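Local atomic coordinates of spore coat polysaccharide biosynthesis protein spsE (Bacillus subtilis, PDB entry 1VLI), a protein that probably acts as a sialic acid synthase-like enzyme (N-acylneuraminate-9-phosphate synthase family) in making the polysaccharide of the spore coat. Residues F330-A336 against F352-T356. Residues are numbered along the deposited sequence; the frame is centred on the assembly and turned at random.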
ATOM      1  N   PHE A 330       7.161 -10.253 -27.569  1.00 51.32           N
ATOM      2  CA  PHE A 330       7.001  -9.371 -26.434  1.00 51.24           C
ATOM      3  C   PHE A 330       7.993  -9.857 -25.431  1.00 52.22           C
ATOM      4  O   PHE A 330       8.193 -11.074 -25.307  1.00 53.94           O
ATOM      5  CB  PHE A 330       5.644  -9.549 -25.818  1.00 46.82           C
ATOM      6  CG  PHE A 330       4.545  -8.922 -26.587  1.00 52.03           C
ATOM      7  CD1 PHE A 330       4.438  -7.537 -26.665  1.00 49.84           C
ATOM      8  CD2 PHE A 330       3.571  -9.713 -27.198  1.00 51.08           C
ATOM      9  CE1 PHE A 330       3.394  -6.944 -27.355  1.00 50.38           C
ATOM     10  CE2 PHE A 330       2.535  -9.126 -27.903  1.00 53.71           C
ATOM     11  CZ  PHE A 330       2.441  -7.737 -27.983  1.00 49.19           C
ATOM     12  N   SER A 331       8.604  -8.925 -24.711  1.00 52.72           N
ATOM     13  CA  SER A 331       9.537  -9.294 -23.663  1.00 55.40           C
ATOM     14  C   SER A 331       9.654  -8.208 -22.604  1.00 58.69           C
ATOM     15  O   SER A 331       9.197  -7.070 -22.805  1.00 58.77           O
ATOM     16  CB  SER A 331      10.901  -9.603 -24.269  1.00 54.93           C
ATOM     17  OG  SER A 331      11.587  -8.402 -24.559  1.00 53.73           O
ATOM     18  N   GLU A 332      10.236  -8.588 -21.466  1.00 62.76           N
ATOM     19  CA  GLU A 332      10.697  -7.684 -20.407  1.00 65.00           C
ATOM     20  C   GLU A 332      11.299  -6.379 -20.977  1.00 64.89           C
ATOM     21  O   GLU A 332      11.297  -5.347 -20.317  1.00 66.34           O
ATOM     22  CB  GLU A 332      11.782  -8.432 -19.619  1.00 68.81           C
ATOM     23  CG  GLU A 332      11.871  -8.179 -18.117  1.00 81.40           C
ATOM     24  CD  GLU A 332      10.834  -8.955 -17.300  1.00 90.00           C
ATOM     25  OE1 GLU A 332      10.549 -10.133 -17.627  1.00 86.68           O
ATOM     26  OE2 GLU A 332      10.308  -8.384 -16.311  1.00 87.84           O
ATOM     27  N   ASP A 333      11.799  -6.421 -22.208  1.00 61.81           N
ATOM     28  CA  ASP A 333      12.439  -5.267 -22.821  1.00 62.54           C
ATOM     29  C   ASP A 333      11.584  -4.297 -23.632  1.00 61.22           C
ATOM     30  O   ASP A 333      12.049  -3.203 -23.940  1.00 59.96           O
ATOM     31  CB  ASP A 333      13.611  -5.730 -23.682  1.00 62.75           C
ATOM     32  CG  ASP A 333      14.711  -6.351 -22.854  1.00 68.64           C
ATOM     33  OD1 ASP A 333      14.898  -5.956 -21.676  1.00 70.04           O
ATOM     34  OD2 ASP A 333      15.427  -7.261 -23.291  1.00 76.77           O
ATOM     35  N   ASN A 334      10.363  -4.677 -23.989  1.00 58.43           N
ATOM     36  CA  ASN A 334       9.500  -3.751 -24.722  1.00 55.51           C
ATOM     37  C   ASN A 334       8.107  -3.531 -24.115  1.00 53.24           C
ATOM     38  O   ASN A 334       7.378  -2.628 -24.537  1.00 52.22           O
ATOM     39  CB  ASN A 334       9.404  -4.124 -26.207  1.00 54.60           C
ATOM     40  CG  ASN A 334       8.988  -5.561 -26.425  1.00 51.17           C
ATOM     41  OD1 ASN A 334       8.386  -6.221 -25.548  1.00 53.68           O
ATOM     42  ND2 ASN A 334       9.307  -6.067 -27.592  1.00 43.56           N
ATOM     43  N   ILE A 335       7.748  -4.334 -23.122  1.00 51.90           N
ATOM     44  CA  ILE A 335       6.534  -4.063 -22.362  1.00 51.76           C
ATOM     45  C   ILE A 335       6.786  -4.109 -20.851  1.00 54.13           C
ATOM     46  O   ILE A 335       7.694  -4.818 -20.394  1.00 53.53           O
ATOM     47  CB  ILE A 335       5.358  -5.023 -22.764  1.00 51.68           C
ATOM     48  CG1 ILE A 335       5.798  -6.493 -22.741  1.00 48.50           C
ATOM     49  CG2 ILE A 335       4.768  -4.629 -24.126  1.00 49.67           C
ATOM     50  CD1 ILE A 335       4.658  -7.454 -22.490  1.00 44.14           C
ATOM     51  N   ALA A 336       5.963  -3.372 -20.089  1.00 53.75           N
ATOM     52  CA  ALA A 336       6.086  -3.334 -18.638  1.00 57.48           C
ATOM     53  C   ALA A 336       4.736  -3.138 -17.966  1.00 58.84           C
ATOM     54  O   ALA A 336       3.798  -2.640 -18.583  1.00 62.57           O
ATOM     55  CB  ALA A 336       7.085  -2.255 -18.188  1.00 53.81           C
ATOM     56  N   PHE A 352       0.825 -10.768 -18.222  1.00 53.07           N
ATOM     57  CA  PHE A 352       2.186 -10.358 -18.505  1.00 53.39           C
ATOM     58  C   PHE A 352       3.106 -11.567 -18.757  1.00 53.80           C
ATOM     59  O   PHE A 352       3.842 -11.600 -19.767  1.00 52.89           O
ATOM     60  CB  PHE A 352       2.714  -9.436 -17.402  1.00 54.64           C
ATOM     61  CG  PHE A 352       4.076  -8.875 -17.697  1.00 58.44           C
ATOM     62  CD1 PHE A 352       4.222  -7.755 -18.520  1.00 57.94           C
ATOM     63  CD2 PHE A 352       5.210  -9.465 -17.160  1.00 54.87           C
ATOM     64  CE1 PHE A 352       5.475  -7.230 -18.802  1.00 55.50           C
ATOM     65  CE2 PHE A 352       6.466  -8.953 -17.437  1.00 61.25           C
ATOM     66  CZ  PHE A 352       6.601  -7.828 -18.262  1.00 59.59           C
ATOM     67  N   GLU A 353       3.048 -12.563 -17.869  1.00 54.69           N
ATOM     68  CA  GLU A 353       3.791 -13.813 -18.064  1.00 58.31           C
ATOM     69  C   GLU A 353       3.527 -14.454 -19.420  1.00 57.98           C
ATOM     70  O   GLU A 353       4.462 -14.767 -20.156  1.00 62.54           O
ATOM     71  CB  GLU A 353       3.492 -14.793 -16.934  1.00 59.64           C
ATOM     72  CG  GLU A 353       4.555 -14.795 -15.851  1.00 67.95           C
ATOM     73  CD  GLU A 353       3.988 -15.147 -14.483  1.00 84.32           C
ATOM     74  OE1 GLU A 353       3.195 -16.113 -14.410  1.00 88.49           O
ATOM     75  OE2 GLU A 353       4.332 -14.455 -13.484  1.00 86.40           O
ATOM     76  N   LEU A 354       2.251 -14.616 -19.756  1.00 57.04           N
ATOM     77  CA  LEU A 354       1.809 -15.193 -21.021  1.00 55.04           C
ATOM     78  C   LEU A 354       2.434 -14.497 -22.224  1.00 54.35           C
ATOM     79  O   LEU A 354       3.012 -15.147 -23.111  1.00 53.14           O
ATOM     80  CB  LEU A 354       0.287 -15.094 -21.107  1.00 56.40           C
ATOM     81  CG  LEU A 354      -0.449 -15.702 -22.288  1.00 58.16           C
ATOM     82  CD1 LEU A 354      -0.379 -17.203 -22.194  1.00 67.46           C
ATOM     83  CD2 LEU A 354      -1.907 -15.264 -22.218  1.00 55.80           C
ATOM     84  N   LEU A 355       2.327 -13.173 -22.272  1.00 53.14           N
ATOM     85  CA  LEU A 355       2.881 -12.450 -23.415  1.00 53.16           C
ATOM     86  C   LEU A 355       4.407 -12.593 -23.505  1.00 53.13           C
ATOM     87  O   LEU A 355       4.912 -12.842 -24.559  1.00 54.04           O
ATOM     88  CB  LEU A 355       2.484 -10.975 -23.357  1.00 53.93           C
ATOM     89  CG  LEU A 355       1.025 -10.526 -23.391  1.00 59.77           C
ATOM     90  CD1 LEU A 355       1.021  -9.021 -23.608  1.00 53.20           C
ATOM     91  CD2 LEU A 355       0.244 -11.239 -24.533  1.00 49.52           C
ATOM     92  N   THR A 356       5.131 -12.457 -22.395  1.00 54.78           N
ATOM     93  CA  THR A 356       6.597 -12.593 -22.421  1.00 54.95           C
ATOM     94  C   THR A 356       7.097 -14.030 -22.557  1.00 58.23           C
ATOM     95  O   THR A 356       8.298 -14.258 -22.573  1.00 63.21           O
ATOM     96  CB  THR A 356       7.242 -11.919 -21.201  1.00 52.48           C
ATOM     97  OG1 THR A 356       6.695 -12.470 -19.995  1.00 59.30           O
ATOM     98  CG2 THR A 356       6.836 -10.449 -21.149  1.00 45.87           C
TER
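Apolar packing holds the short helix 352-356 against the turn that leads into strand 335-338; no hydrogen bond crosses between the two segments. I335 is central: its CD1 lies 3.8 Å from F352 CE1, 4.1 Å from L355 CD1 and 3.9 Å from T356 CG2, so one methyl meets three residues of 352-356. F330 adds a second patch, with L355 CD1 over one face of its ring and F330 CD2 4.2 Å from L355 CB. Both segments belong to the small SAF (AFP-like) domain, which follows the NeuB TIM barrel in the chain; I318 of the neighbouring strand 317-320 touches both I335 and F352, extending the same core. Oxygens approach without hydrogen bonding: I335 O and E332 OE2 lie near the plane of the F352 ring, at its C-H edge, 3.6 Å from CE1 and 4.0 Å from CE2 respectively. Beside T356, F330 O lies 3.6 Å from T356 CA, and the T356 methyl CG2 is 3.9 Å from S331 CA. Hydrogen bonds within 330-336 shape the turn: N334 OD1 accepts from S331 N at 2.8 Å, while S331 O accepts from N334 N at 2.9 Å and I335 N at 3.1 Å.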